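Local coordinates for MsStt7d protein (Micromonas, PDB 4IX3) that probably acts as an ATP-dependent protein kinase, a homolog of the state transition kinase Stt7, with this chain comprising its catalytic domain, at residues 272-275 with 276-280; 294-298 with 299-303. All blocks are in the same frame, centred on the assembly; numbering follows the deposited sequence.

Contact 1 of 2, residues 272-275 with 276-280; sequences ERFL and ADYKA
Four consecutive i to i+4 hydrogen bonds, from Ala276 N to Glu272 O through Lys279 N to Leu275 O, carry the backbone without a break across 272-275 and 276-280; the shortest joins Tyr278 N to Phe274 O at 2.8 Å. One turn apart, the side chains of Phe274 and Tyr278 leave one side of the helix and cross at an angle. Their ring planes are 18° from parallel, but the centroids are 5.8 Å apart and the rings barely overlap, so the real touch is Phe274 CE1 against Tyr278 CB at 3.9 Å. Both side chains hold CG anti to the backbone N (chi1 174° and -179°), which sends the two rings off the same side of the helix. Leu275 CD2 adds a looser apolar contact with Tyr278 CD2 at 4.3 Å. Helix 246-261 meets this side through Trp251, Cys255 and Leu258, while Tyr278 OH hydrogen-bonds to Met319 O, with Gln316 OE1 close by.

Arg273 and Asp277 are paired through water: it accepts from Arg273 NH1 at 2.7 Å, at the guanidinium edge and in its plane, and donates to Asp277 OD2 at 2.8 Å. The charged atoms do not touch, Arg273 NH1 and Asp277 OD2 lying 4.7 Å apart. Asp277 OD2 also has Tyr296 OH as a probable partner. Apolar on one side and polar on another, this is an amphipathic alpha-helix, here helix 268-280 in the helical part of the kinase fold.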
loop_
_atom_site.group_PDB
_atom_site.type_symbol
_atom_site.label_atom_id
_atom_site.label_comp_id
_atom_site.label_asym_id
_atom_site.label_seq_id
_atom_site.Cartn_x
_atom_site.Cartn_y
_atom_site.Cartn_z
ATOM N N GLU B 272 -9.327 -16.906 -10.530
ATOM C CA GLU B 272 -8.067 -17.603 -10.204
ATOM C C GLU B 272 -8.091 -19.070 -10.663
ATOM O O GLU B 272 -7.127 -19.534 -11.279
ATOM C CB GLU B 272 -7.775 -17.530 -8.697
ATOM C CG GLU B 272 -6.453 -18.175 -8.289
ATOM C CD GLU B 272 -6.141 -18.038 -6.807
ATOM O OE1 GLU B 272 -7.068 -17.743 -6.021
ATOM O OE2 GLU B 272 -4.966 -18.273 -6.435
ATOM N N ARG B 273 -9.204 -19.767 -10.437
ATOM C CA ARG B 273 -9.311 -21.179 -10.857
ATOM C C ARG B 273 -9.215 -21.252 -12.384
ATOM O O ARG B 273 -8.504 -22.097 -12.954
ATOM C CB ARG B 273 -10.643 -21.794 -10.433
ATOM C CG ARG B 273 -10.781 -23.236 -10.926
ATOM C CD ARG B 273 -11.660 -24.037 -10.010
ATOM N NE ARG B 273 -13.071 -23.787 -10.252
ATOM C CZ ARG B 273 -13.884 -24.587 -10.937
ATOM N NH1 ARG B 273 -13.427 -25.640 -11.602
ATOM N NH2 ARG B 273 -15.175 -24.293 -10.971
ATOM N N PHE B 274 -9.982 -20.407 -13.083
ATOM C CA PHE B 274 -9.929 -20.402 -14.536
ATOM C C PHE B 274 -8.519 -20.162 -15.043
ATOM O O PHE B 274 -8.037 -20.891 -15.916
ATOM C CB PHE B 274 -10.879 -19.366 -15.152
ATOM C CG PHE B 274 -10.734 -19.241 -16.649
ATOM C CD1 PHE B 274 -9.757 -18.415 -17.195
ATOM C CD2 PHE B 274 -11.421 -20.092 -17.489
ATOM C CE1 PHE B 274 -9.578 -18.306 -18.558
ATOM C CE2 PHE B 274 -11.236 -19.992 -18.864
ATOM C CZ PHE B 274 -10.267 -19.173 -19.393
ATOM N N LEU B 275 -7.833 -19.148 -14.521
ATOM C CA LEU B 275 -6.516 -18.807 -15.074
ATOM C C LEU B 275 -5.482 -19.903 -14.805
ATOM O O LEU B 275 -4.576 -20.100 -15.620
ATOM C CB LEU B 275 -6.016 -17.456 -14.543
ATOM C CG LEU B 275 -6.793 -16.273 -15.138
ATOM C CD1 LEU B 275 -6.345 -15.001 -14.435
ATOM C CD2 LEU B 275 -6.609 -16.146 -16.646
ATOM N N ALA B 276 -5.596 -20.615 -13.686
ATOM C CA ALA B 276 -4.690 -21.721 -13.391
ATOM C C ALA B 276 -4.897 -22.822 -14.420
ATOM O O ALA B 276 -3.931 -23.426 -14.901
ATOM C CB ALA B 276 -4.983 -22.232 -11.999
ATOM N N ASP B 277 -6.162 -23.109 -14.738
ATOM C CA ASP B 277 -6.454 -24.157 -15.727
ATOM C C ASP B 277 -5.995 -23.706 -17.112
ATOM O O ASP B 277 -5.469 -24.503 -17.875
ATOM C CB ASP B 277 -7.955 -24.460 -15.759
ATOM C CG ASP B 277 -8.371 -25.477 -14.700
ATOM O OD1 ASP B 277 -7.520 -26.274 -14.241
ATOM O OD2 ASP B 277 -9.560 -25.471 -14.318
ATOM N N TYR B 278 -6.164 -22.413 -17.405
ATOM C CA TYR B 278 -5.758 -21.827 -18.684
ATOM C C TYR B 278 -4.247 -21.955 -18.905
ATOM O O TYR B 278 -3.761 -22.456 -19.937
ATOM C CB TYR B 278 -6.226 -20.362 -18.737
ATOM C CG TYR B 278 -5.899 -19.639 -20.031
ATOM C CD1 TYR B 278 -6.382 -20.079 -21.269
ATOM C CD2 TYR B 278 -5.189 -18.442 -19.999
ATOM C CE1 TYR B 278 -6.102 -19.364 -22.431
ATOM C CE2 TYR B 278 -4.902 -17.723 -21.145
ATOM C CZ TYR B 278 -5.389 -18.174 -22.352
ATOM O OH TYR B 278 -5.119 -17.491 -23.532
ATOM N N LYS B 279 -3.491 -21.637 -17.855
ATOM C CA LYS B 279 -2.052 -21.807 -17.894
ATOM C C LYS B 279 -1.694 -23.285 -18.081
ATOM O O LYS B 279 -0.815 -23.630 -18.880
ATOM C CB LYS B 279 -1.480 -21.300 -16.563
ATOM C CG LYS B 279 0.003 -21.595 -16.377
ATOM C CD LYS B 279 0.518 -20.861 -15.144
ATOM C CE LYS B 279 1.838 -21.460 -14.678
ATOM N NZ LYS B 279 2.805 -21.476 -15.804
ATOM N N ALA B 280 -2.367 -24.148 -17.321
ATOM C CA ALA B 280 -2.063 -25.584 -17.340
ATOM C C ALA B 280 -2.275 -26.199 -18.739
ATOM O O ALA B 280 -1.593 -27.155 -19.083
ATOM C CB ALA B 280 -2.890 -26.299 -16.276
HETATM O O HOH W 1 -11.057 -26.661 -12.270
#

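Contact 2 of 2, residues 294-298 with 299-303; sequences GEYGT and MDFAA
A type I beta turn from Tyr296 to Met299, followed by the lead-in to helix 302-318, brings the side chains of Tyr296, Met299 and Phe301 together. Met299 N closes the turn on Tyr296 O at 3.0 Å, with an N-H...O angle of 160°, although the donor stands above the carbonyl plane. The same two residues meet again through their side chains, which lie side by side and point the same way. Met299 SD sits 3.7 Å from Tyr296 CD1 and 88° off the ring normal, so this Met-aromatic contact is made at the ring edge; Met299 CE follows, 3.8 Å from Tyr296 CD1, somewhat off the ring plane. Beyond CG the methionine chain is extended, which carries its sulfur and methyl along the tyrosine. Phe301 turns an edge toward the tyrosine face in an offset edge-to-face pair, planes at 60°, and Phe301 CE2 lies 3.7 Å from Tyr296 CB. Replacing Met299 by an alanine removes the sulfur and methyl, and would probably open a gap between the CD1 edge of Tyr296 and the side chains of Val262 and Leu265, which the methionine also touches.

Asp300 OD1 accepts from Ala302 N at 3.0 Å, forming an Asx turn, and Phe301 occupies the N-cap position. The segment thus bridges helices 285-291 and 302-318: Tyr296 packs edge-to-face with Phe288 of the first, Phe301 meets Trp312 of the second, and Ala303 touches helix 141-161.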
loop_
_atom_site.group_PDB
_atom_site.type_symbol
_atom_site.label_atom_id
_atom_site.label_comp_id
_atom_site.label_asym_id
_atom_site.label_seq_id
_atom_site.Cartn_x
_atom_site.Cartn_y
_atom_site.Cartn_z
ATOM N N GLY B 294 -15.616 -28.966 -19.092
ATOM C CA GLY B 294 -16.511 -29.950 -18.463
ATOM C C GLY B 294 -16.441 -30.034 -16.941
ATOM O O GLY B 294 -17.335 -30.584 -16.301
ATOM N N GLU B 295 -15.374 -29.507 -16.353
ATOM C CA GLU B 295 -15.253 -29.378 -14.901
ATOM C C GLU B 295 -15.960 -28.177 -14.284
ATOM O O GLU B 295 -15.837 -27.955 -13.084
ATOM C CB GLU B 295 -13.777 -29.256 -14.522
ATOM C CG GLU B 295 -12.933 -30.460 -14.908
ATOM C CD GLU B 295 -11.477 -30.335 -14.481
ATOM O OE1 GLU B 295 -11.180 -29.590 -13.521
ATOM O OE2 GLU B 295 -10.621 -31.009 -15.097
ATOM N N TYR B 296 -16.562 -27.327 -15.106
ATOM C CA TYR B 296 -17.062 -26.012 -14.657
ATOM C C TYR B 296 -18.594 -26.022 -14.715
ATOM O O TYR B 296 -19.236 -25.134 -15.293
ATOM C CB TYR B 296 -16.521 -24.904 -15.570
ATOM C CG TYR B 296 -15.096 -24.508 -15.256
ATOM C CD1 TYR B 296 -14.818 -23.298 -14.598
ATOM C CD2 TYR B 296 -14.019 -25.353 -15.586
ATOM C CE1 TYR B 296 -13.513 -22.952 -14.257
ATOM C CE2 TYR B 296 -12.706 -25.026 -15.233
ATOM C CZ TYR B 296 -12.466 -23.810 -14.593
ATOM O OH TYR B 296 -11.184 -23.480 -14.222
ATOM N N GLY B 297 -19.188 -27.084 -14.196
ATOM C CA GLY B 297 -20.596 -27.293 -14.431
ATOM C C GLY B 297 -21.448 -26.274 -13.717
ATOM O O GLY B 297 -22.629 -26.156 -14.044
ATOM N N THR B 298 -20.894 -25.605 -12.705
ATOM C CA THR B 298 -21.627 -24.565 -11.968
ATOM C C THR B 298 -21.684 -23.266 -12.760
ATOM O O THR B 298 -22.433 -22.368 -12.377
ATOM C CB THR B 298 -21.102 -24.268 -10.529
ATOM O OG1 THR B 298 -19.829 -23.611 -10.577
ATOM C CG2 THR B 298 -21.029 -25.517 -9.609
ATOM N N MET B 299 -20.923 -23.167 -13.854
ATOM C CA MET B 299 -20.819 -21.925 -14.623
ATOM C C MET B 299 -21.464 -22.047 -15.984
ATOM O O MET B 299 -21.756 -23.164 -16.443
ATOM C CB MET B 299 -19.356 -21.491 -14.780
ATOM C CG MET B 299 -18.602 -21.499 -13.455
ATOM S SD MET B 299 -17.100 -20.527 -13.604
ATOM C CE MET B 299 -16.357 -20.930 -12.030
ATOM N N ASP B 300 -21.708 -20.890 -16.596
ATOM C CA ASP B 300 -22.392 -20.840 -17.884
ATOM C C ASP B 300 -21.598 -19.947 -18.851
ATOM O O ASP B 300 -21.489 -18.725 -18.633
ATOM C CB ASP B 300 -23.799 -20.295 -17.670
ATOM C CG ASP B 300 -24.641 -20.313 -18.921
ATOM O OD1 ASP B 300 -24.115 -20.437 -20.041
ATOM O OD2 ASP B 300 -25.872 -20.177 -18.770
ATOM N N PHE B 301 -20.921 -20.589 -19.807
ATOM C CA PHE B 301 -20.049 -19.904 -20.765
ATOM C C PHE B 301 -20.789 -19.379 -22.003
ATOM O O PHE B 301 -20.124 -19.039 -22.996
ATOM C CB PHE B 301 -18.923 -20.802 -21.206
ATOM C CG PHE B 301 -18.018 -21.199 -20.085
ATOM C CD1 PHE B 301 -17.084 -20.310 -19.570
ATOM C CD2 PHE B 301 -18.095 -22.472 -19.551
ATOM C CE1 PHE B 301 -16.250 -20.678 -18.519
ATOM C CE2 PHE B 301 -17.276 -22.845 -18.497
ATOM C CZ PHE B 301 -16.344 -21.952 -17.987
ATOM N N ALA B 302 -22.129 -19.291 -21.960
ATOM C CA ALA B 302 -22.911 -18.912 -23.171
ATOM C C ALA B 302 -22.378 -17.649 -23.854
ATOM O O ALA B 302 -22.361 -17.570 -25.102
ATOM C CB ALA B 302 -24.377 -18.713 -22.855
ATOM N N ALA B 303 -22.002 -16.607 -23.094
ATOM C CA ALA B 303 -21.555 -15.377 -23.744
ATOM C C ALA B 303 -20.314 -15.567 -24.614
ATOM O O ALA B 303 -20.147 -14.867 -25.627
ATOM C CB ALA B 303 -21.383 -14.236 -22.721
#

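Both contacts are local and lie away from the magnesium site, contact 1 within one helix and contact 2 in the loop leading to helix 302-318. Contact 1 is partly buried and has four successive main-chain bonds between its segments; contact 2 is nearer the surface, has a single main-chain bond between its segments, and relies more on aromatic and sulfur packing. Tyr296 joins them. Its ring makes a cation-pi contact with Arg273, and Tyr296 OH lies 2.6 Å from Asp277 OD2, a probable hydrogen bond. One carboxylate oxygen of contact 1 thus takes the bridging water and probably also the Tyr296 hydroxyl of contact 2, tying the loop to helix 268-280.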